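PDB 4RS7: ParB-C from Sulfolobus sp. NOB8H2, which takes part in archaeal plasmid DNA segregation through a histone-like, dimeric domain that probably binds DNA. Local coordinates for the interface of chains A and B. Residues are numbered along the deposited sequence; one frame, centred on the assembly and turned at random. Chains: chain A/B, ParB-C.

The interface of chains A and B. Residues chain A 47-48, 51-52, 55, 73; chain B 30, 33, 37.
B:Ile33 holds CG1 anti to its carbonyl carbon (chi1 -62°), and its CD1 end meets A:Thr51 tip to tip, where a chi1 of 57° wedges OG1 of the threonine between its own backbone nitrogen and carbonyl carbon. The end methyl CD1 of B:Ile33 lies 3.6 Å from the threonine methyl CG2 and touches the hydroxyl oxygen OG1 as well. That hydroxyl is already engaged within its own chain: OG1 hydrogen-bonds the carbonyl oxygen of A:Leu47 at 2.7 Å. The donor sits above the carbonyl plane, 42° out of it, which places the bond off the lone pairs. It ties the loop residue between helices 24-50 and 52-58 back to the last turn of the first helix, and it gives a polar group a mate in a patch where no nitrogen or oxygen of one chain comes within bonding reach of the other. An alanine here removes OG1 and CG2, which would probably cost the A:Leu47 carbonyl this hydrogen bond and leave a gap against CD1 of B:Ile33.

On the flank of the isoleucine, A:Val52 slides past in the opposite direction, its CG2 3.8 Å from CB of B:Ile33. B:Met37, a selenomethionine, bends at chi2 and carries its methyl CE to within 3.7 Å of CB of A:Leu47. The same CE lies against the backbone and CB of A:Trp48, with N of A:Trp48 3.3 Å away. A second selenomethionine, A:Met73 of helix 63-74, crosses B:Met37 at about a right angle, with SE 3.8 Å from CG of B:Met37. The patch is therefore apolar packing against one face of helix 24-49 of chain B, part of a two-fold interface that repeats it with the chains exchanged and that is consistent with a histone-like dimer. At its outer end, CD2 of A:Leu55 rests 3.8 Å from CG2 of B:Val30, while CG1 of that valine meets CE of A:Met73.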
# COMPACT_ATOMS: atom_id res chain seq x y z
N LEU A 47 -9.05 -1.71 7.26
CA LEU A 47 -9.27 -3.14 7.45
C LEU A 47 -8.49 -3.63 8.67
O LEU A 47 -9.02 -4.36 9.50
CB LEU A 47 -8.87 -3.94 6.21
CG LEU A 47 -9.01 -5.46 6.33
CD1 LEU A 47 -10.43 -5.84 6.71
CD2 LEU A 47 -8.61 -6.15 5.03
N TRP A 48 -7.23 -3.21 8.78
CA TRP A 48 -6.41 -3.58 9.94
C TRP A 48 -7.11 -3.20 11.25
O TRP A 48 -7.32 -4.06 12.11
CB TRP A 48 -5.04 -2.91 9.88
CG TRP A 48 -4.20 -3.15 11.10
CD1 TRP A 48 -3.95 -2.27 12.11
CD2 TRP A 48 -3.52 -4.36 11.44
NE1 TRP A 48 -3.14 -2.86 13.06
CE2 TRP A 48 -2.86 -4.14 12.67
CE3 TRP A 48 -3.39 -5.61 10.82
CZ2 TRP A 48 -2.09 -5.12 13.29
CZ3 TRP A 48 -2.62 -6.59 11.44
CH2 TRP A 48 -1.99 -6.34 12.66
N THR A 51 -10.13 -5.38 12.22
CA THR A 51 -10.01 -6.83 12.29
C THR A 51 -8.87 -7.27 13.19
O THR A 51 -9.04 -7.39 14.40
CB THR A 51 -9.86 -7.47 10.88
OG1 THR A 51 -8.73 -6.92 10.21
CG2 THR A 51 -11.12 -7.24 10.04
N VAL A 52 -7.70 -7.50 12.60
CA VAL A 52 -6.57 -8.02 13.36
C VAL A 52 -6.15 -7.12 14.52
O VAL A 52 -5.72 -7.62 15.57
CB VAL A 52 -5.36 -8.33 12.46
CG1 VAL A 52 -4.23 -8.93 13.29
CG2 VAL A 52 -5.76 -9.28 11.35
N LEU A 55 -8.26 -8.05 17.52
CA LEU A 55 -7.81 -9.33 18.05
C LEU A 55 -6.56 -9.16 18.94
O LEU A 55 -6.53 -9.64 20.07
CB LEU A 55 -7.52 -10.30 16.91
CG LEU A 55 -6.94 -11.67 17.26
CD1 LEU A 55 -7.92 -12.48 18.10
CD2 LEU A 55 -6.55 -12.41 15.99
N MSE A 73 2.94 -8.07 8.17
CA MSE A 73 1.90 -8.55 7.28
C MSE A 73 1.94 -7.92 5.89
O MSE A 73 1.75 -8.61 4.88
CB MSE A 73 0.51 -8.32 7.89
CG MSE A 73 -0.64 -8.72 6.96
SE MSE A 73 -2.41 -8.32 7.69
CE MSE A 73 -2.55 -9.78 8.98
N VAL B 30 -6.69 -14.37 10.78
CA VAL B 30 -5.55 -13.54 10.41
C VAL B 30 -5.12 -13.88 8.99
O VAL B 30 -4.74 -13.00 8.22
CB VAL B 30 -4.37 -13.73 11.38
CG1 VAL B 30 -3.12 -13.03 10.85
CG2 VAL B 30 -4.73 -13.22 12.77
N ILE B 33 -7.39 -12.12 6.52
CA ILE B 33 -7.06 -10.71 6.40
C ILE B 33 -5.78 -10.51 5.59
O ILE B 33 -5.71 -9.64 4.72
CB ILE B 33 -6.93 -10.04 7.78
CG1 ILE B 33 -8.26 -10.13 8.53
CG2 ILE B 33 -6.50 -8.60 7.63
CD1 ILE B 33 -9.40 -9.46 7.80
N MSE B 37 -5.61 -8.21 2.37
CA MSE B 37 -4.71 -7.06 2.22
C MSE B 37 -4.07 -7.03 0.84
O MSE B 37 -3.93 -5.97 0.25
CB MSE B 37 -3.63 -7.06 3.30
CG MSE B 37 -4.14 -6.75 4.69
SE MSE B 37 -4.73 -4.88 4.88
CE MSE B 37 -5.39 -4.99 6.70